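Uncharacterized protein AsqI (PDB 5YY3) catalyses the zinc-dependent ring contraction of 4'-methoxycyclopenin to 4'-methoxyviridicatin, with release of methyl isocyanate, in the biosynthesis of aspoquinolone mycotoxins. Local coordinates at residues R295-G305 with H399-R410. Numbering follows the deposited sequence.
Sequences RDNIYAAIRKG and HLQYYGRLAATR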
loop_
_atom_site.group_PDB
_atom_site.type_symbol
_atom_site.label_atom_id
_atom_site.label_comp_id
_atom_site.label_asym_id
_atom_site.label_seq_id
_atom_site.Cartn_x
_atom_site.Cartn_y
_atom_site.Cartn_z
ATOM N N ARG A 295 -38.323 -0.780 7.633
ATOM C CA ARG A 295 -37.206 -0.376 8.489
ATOM C C ARG A 295 -37.597 0.786 9.397
ATOM O O ARG A 295 -37.329 0.757 10.598
ATOM C CB ARG A 295 -35.990 0.027 7.641
ATOM C CG ARG A 295 -34.850 0.679 8.432
ATOM C CD ARG A 295 -33.931 1.477 7.514
ATOM N NE ARG A 295 -34.604 2.681 7.044
ATOM C CZ ARG A 295 -34.230 3.403 5.990
ATOM N NH1 ARG A 295 -33.180 3.031 5.269
ATOM N NH2 ARG A 295 -34.919 4.496 5.644
ATOM N N ASP A 296 -38.202 1.814 8.804
ATOM C CA ASP A 296 -38.599 3.011 9.545
ATOM C C ASP A 296 -39.598 2.659 10.633
ATOM O O ASP A 296 -39.594 3.251 11.715
ATOM C CB ASP A 296 -39.229 4.054 8.621
ATOM C CG ASP A 296 -38.243 4.677 7.682
ATOM O OD1 ASP A 296 -37.021 4.520 7.921
ATOM O OD2 ASP A 296 -38.693 5.341 6.712
ATOM N N ASN A 297 -40.469 1.702 10.331
ATOM C CA ASN A 297 -41.527 1.345 11.257
ATOM C C ASN A 297 -40.968 0.515 12.411
ATOM O O ASN A 297 -41.349 0.715 13.566
ATOM C CB ASN A 297 -42.649 0.599 10.528
ATOM C CG ASN A 297 -43.460 1.510 9.618
ATOM O OD1 ASN A 297 -43.431 2.730 9.760
ATOM N ND2 ASN A 297 -44.200 0.917 8.691
ATOM N N ILE A 298 -40.042 -0.394 12.102
ATOM C CA ILE A 298 -39.356 -1.162 13.141
ATOM C C ILE A 298 -38.504 -0.227 14.003
ATOM O O ILE A 298 -38.413 -0.409 15.223
ATOM C CB ILE A 298 -38.498 -2.287 12.534
ATOM C CG1 ILE A 298 -39.396 -3.235 11.746
ATOM C CG2 ILE A 298 -37.731 -3.054 13.628
ATOM C CD1 ILE A 298 -38.668 -4.361 11.083
ATOM N N TYR A 299 -37.901 0.791 13.385
ATOM C CA TYR A 299 -37.147 1.781 14.157
ATOM C C TYR A 299 -38.067 2.483 15.156
ATOM O O TYR A 299 -37.766 2.587 16.357
ATOM C CB TYR A 299 -36.507 2.827 13.251
ATOM C CG TYR A 299 -35.251 2.405 12.499
ATOM C CD1 TYR A 299 -34.616 1.195 12.754
ATOM C CD2 TYR A 299 -34.700 3.240 11.535
ATOM C CE1 TYR A 299 -33.469 0.825 12.052
ATOM C CE2 TYR A 299 -33.560 2.887 10.851
ATOM C CZ TYR A 299 -32.943 1.682 11.110
ATOM O OH TYR A 299 -31.810 1.353 10.396
ATOM N N ALA A 300 -39.198 2.951 14.638
ATOM C CA ALA A 300 -40.157 3.742 15.403
ATOM C C ALA A 300 -40.749 2.938 16.555
ATOM O O ALA A 300 -40.898 3.440 17.675
ATOM C CB ALA A 300 -41.265 4.255 14.476
ATOM N N ALA A 301 -41.089 1.687 16.261
ATOM C CA ALA A 301 -41.635 0.764 17.247
ATOM C C ALA A 301 -40.672 0.509 18.411
ATOM O O ALA A 301 -41.085 0.457 19.564
ATOM C CB ALA A 301 -41.993 -0.549 16.576
ATOM N N ILE A 302 -39.389 0.327 18.105
ATOM C CA ILE A 302 -38.393 0.067 19.138
ATOM C C ILE A 302 -38.243 1.280 20.066
ATOM O O ILE A 302 -38.191 1.134 21.279
ATOM C CB ILE A 302 -37.018 -0.311 18.513
ATOM C CG1 ILE A 302 -37.086 -1.715 17.906
ATOM C CG2 ILE A 302 -35.909 -0.227 19.559
ATOM C CD1 ILE A 302 -35.892 -2.114 17.072
ATOM N N ARG A 303 -38.169 2.473 19.493
ATOM C CA ARG A 303 -38.114 3.685 20.294
ATOM C C ARG A 303 -39.405 3.848 21.113
ATOM O O ARG A 303 -39.365 4.206 22.292
ATOM C CB ARG A 303 -37.889 4.906 19.393
ATOM C CG ARG A 303 -38.272 6.255 20.008
ATOM C CD ARG A 303 -37.528 6.559 21.303
ATOM N NE ARG A 303 -36.085 6.465 21.127
ATOM C CZ ARG A 303 -35.204 6.401 22.126
ATOM N NH1 ARG A 303 -35.616 6.412 23.391
ATOM N NH2 ARG A 303 -33.908 6.311 21.851
ATOM N N LYS A 304 -40.551 3.583 20.496
ATOM C CA LYS A 304 -41.815 3.782 21.207
ATOM C C LYS A 304 -42.017 2.670 22.234
ATOM O O LYS A 304 -42.724 2.849 23.230
ATOM C CB LYS A 304 -42.997 3.838 20.234
ATOM C CG LYS A 304 -44.338 4.027 20.911
ATOM C CD LYS A 304 -45.426 4.321 19.909
ATOM C CE LYS A 304 -46.741 4.699 20.598
ATOM N NZ LYS A 304 -47.608 5.456 19.647
ATOM N N GLY A 305 -41.385 1.526 21.999
ATOM C CA GLY A 305 -41.454 0.427 22.947
ATOM C C GLY A 305 -42.616 -0.528 22.747
ATOM O O GLY A 305 -42.904 -1.314 23.641
ATOM N N HIS A 399 -26.166 -4.433 9.517
ATOM C CA HIS A 399 -27.446 -3.720 9.614
ATOM C C HIS A 399 -28.389 -4.428 10.573
ATOM O O HIS A 399 -28.975 -3.786 11.432
ATOM C CB HIS A 399 -28.123 -3.584 8.251
ATOM C CG HIS A 399 -29.480 -2.946 8.313
ATOM N ND1 HIS A 399 -29.699 -1.705 8.874
ATOM C CD2 HIS A 399 -30.686 -3.374 7.867
ATOM C CE1 HIS A 399 -30.977 -1.396 8.778
ATOM N NE2 HIS A 399 -31.598 -2.390 8.169
ATOM N N LEU A 400 -28.555 -5.741 10.410
ATOM C CA LEU A 400 -29.289 -6.540 11.402
ATOM C C LEU A 400 -28.786 -6.254 12.816
ATOM O O LEU A 400 -29.582 -6.055 13.741
ATOM C CB LEU A 400 -29.160 -8.045 11.107
ATOM C CG LEU A 400 -29.715 -8.472 9.751
ATOM C CD1 LEU A 400 -29.491 -9.954 9.530
ATOM C CD2 LEU A 400 -31.201 -8.127 9.674
ATOM N N GLN A 401 -27.460 -6.218 12.982
ATOM C CA GLN A 401 -26.878 -5.969 14.302
ATOM C C GLN A 401 -27.343 -4.622 14.874
ATOM O O GLN A 401 -27.460 -4.461 16.100
ATOM C CB GLN A 401 -25.351 -6.006 14.239
ATOM C CG GLN A 401 -24.677 -5.983 15.607
ATOM C CD GLN A 401 -23.202 -5.599 15.529
ATOM O OE1 GLN A 401 -22.850 -4.522 15.023
ATOM N NE2 GLN A 401 -22.329 -6.478 16.033
ATOM N N TYR A 402 -27.619 -3.661 13.993
ATOM C CA TYR A 402 -28.053 -2.328 14.425
ATOM C C TYR A 402 -29.362 -2.396 15.218
ATOM O O TYR A 402 -29.523 -1.710 16.236
ATOM C CB TYR A 402 -28.193 -1.388 13.216
ATOM C CG TYR A 402 -28.691 -0.004 13.556
ATOM C CD1 TYR A 402 -28.104 0.732 14.573
ATOM C CD2 TYR A 402 -29.738 0.578 12.842
ATOM C CE1 TYR A 402 -28.553 2.003 14.902
ATOM C CE2 TYR A 402 -30.198 1.857 13.150
ATOM C CZ TYR A 402 -29.602 2.565 14.183
ATOM O OH TYR A 402 -30.038 3.835 14.500
ATOM N N TYR A 403 -30.285 -3.243 14.783
ATOM C CA TYR A 403 -31.540 -3.387 15.510
ATOM C C TYR A 403 -31.270 -3.898 16.926
ATOM O O TYR A 403 -31.866 -3.415 17.906
ATOM C CB TYR A 403 -32.491 -4.316 14.761
ATOM C CG TYR A 403 -32.942 -3.759 13.429
ATOM C CD1 TYR A 403 -34.082 -2.975 13.334
ATOM C CD2 TYR A 403 -32.208 -3.998 12.270
ATOM C CE1 TYR A 403 -34.494 -2.462 12.115
ATOM C CE2 TYR A 403 -32.601 -3.483 11.054
ATOM C CZ TYR A 403 -33.743 -2.722 10.976
ATOM O OH TYR A 403 -34.137 -2.223 9.752
ATOM N N GLY A 404 -30.348 -4.852 17.029
ATOM C CA GLY A 404 -29.860 -5.323 18.316
ATOM C C GLY A 404 -29.271 -4.231 19.191
ATOM O O GLY A 404 -29.530 -4.198 20.388
ATOM N N ARG A 405 -28.480 -3.333 18.613
ATOM C CA ARG A 405 -27.932 -2.216 19.381
ATOM C C ARG A 405 -29.030 -1.299 19.921
ATOM O O ARG A 405 -28.960 -0.861 21.075
ATOM C CB ARG A 405 -26.953 -1.401 18.534
ATOM C CG ARG A 405 -25.728 -2.189 18.102
ATOM C CD ARG A 405 -24.791 -1.342 17.247
ATOM N NE ARG A 405 -23.582 -2.090 16.920
ATOM C CZ ARG A 405 -22.481 -2.044 17.650
ATOM N NH1 ARG A 405 -22.460 -1.291 18.744
ATOM N NH2 ARG A 405 -21.421 -2.761 17.309
ATOM N N LEU A 406 -30.033 -1.009 19.089
ATOM C CA LEU A 406 -31.140 -0.140 19.488
ATOM C C LEU A 406 -31.909 -0.725 20.675
ATOM O O LEU A 406 -32.216 -0.030 21.649
ATOM C CB LEU A 406 -32.102 0.079 18.325
ATOM C CG LEU A 406 -31.604 0.977 17.189
ATOM C CD1 LEU A 406 -32.441 0.739 15.949
ATOM C CD2 LEU A 406 -31.653 2.454 17.591
ATOM N N ALA A 407 -32.227 -2.007 20.580
ATOM C CA ALA A 407 -33.044 -2.650 21.595
ATOM C C ALA A 407 -32.243 -2.766 22.884
ATOM O O ALA A 407 -32.748 -2.466 23.971
ATOM C CB ALA A 407 -33.521 -4.026 21.117
ATOM N N ALA A 408 -30.978 -3.157 22.741
ATOM C CA ALA A 408 -30.110 -3.389 23.881
ATOM C C ALA A 408 -29.923 -2.141 24.744
ATOM O O ALA A 408 -29.914 -2.240 25.970
ATOM C CB ALA A 408 -28.755 -3.914 23.408
ATOM N N THR A 409 -29.759 -0.966 24.140
ATOM C CA THR A 409 -29.578 0.216 24.988
ATOM C C THR A 409 -30.922 0.724 25.546
ATOM O O THR A 409 -30.950 1.433 26.565
ATOM C CB THR A 409 -28.871 1.371 24.251
ATOM O OG1 THR A 409 -29.823 2.134 23.502
ATOM C CG2 THR A 409 -27.789 0.849 23.337
ATOM N N ARG A 410 -32.024 0.356 24.882
ATOM C CA ARG A 410 -33.374 0.697 25.349
ATOM C C ARG A 410 -33.818 -0.080 26.597
ATOM O O ARG A 410 -34.541 0.455 27.434
ATOM C CB ARG A 410 -34.397 0.474 24.225
ATOM C CG ARG A 410 -34.535 1.663 23.292
ATOM C CD ARG A 410 -35.364 2.779 23.906
ATOM N NE ARG A 410 -36.789 2.487 23.797
ATOM C CZ ARG A 410 -37.649 2.584 24.801
ATOM N NH1 ARG A 410 -37.226 2.954 26.002
ATOM N NH2 ARG A 410 -38.928 2.294 24.612
HETATM O O HOH W 1 -31.255 5.220 23.152
#
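Tyr299 reaches across from helix 288-304 as a knob into a hole made by His399, Tyr402, Tyr403 and Leu406 of helix 391-410. The axes of the two segments come no closer than 9.9 Å, and a long flat side chain can span the separation at this level. Its CG lies beside the backbone N, which swings the ring over to the partner helix. There Tyr299 CE1 meets Tyr403 CE1 at 3.4 Å, and Leu406, a branched apolar residue, packs its CD1 methyl at Tyr299 CD1. The phenol end arrives at the edge of two rings, near the plane of each: Tyr299 OH is 3.2 Å from Tyr402 CE2 and 3.3 Å from His399 CE1. The planes of Tyr299 and Tyr402 stand almost perpendicular, at 85°.

Tyr403, the third ring of this aromatic cluster, is broad enough to take Ile298 and Arg295 as well. The beta-branch methyl Ile298 CG2 lies 3.6 Å from Tyr403 CE1, while the aliphatic CG of Arg295 comes 3.3 Å from Tyr403 OH. Farther along, branched Ile302 sets its CG2 against Leu406 CB, and small Ala407 allows the backbones to come close.

At the C-terminal end Arg410, long and flexible enough to reach a helix-end carbonyl, bends at chi2 and chi3 and sends NE to Ile302 O in a 3.2 Å hydrogen bond, nearly straight at 164°. This carbonyl belongs to the Schellman motif in which Gly305, with positive phi, ends the helix. The CD of Arg410 lies over one face of the Arg303 guanidinium, whose charge is met by Asp296 of the second subunit.

Behind the first shell, Asn241 and Tyr243 hydrogen-bond His399 and fix its ring, and helix 323-331 backs Tyr403. The result is a nearly parallel helix pair, 14° between directions, joined by the aromatic knob of Tyr299 in the helical, hemocyanin-like domain, with His399 about 10 Å from the zinc ligand His218, side chain to side chain.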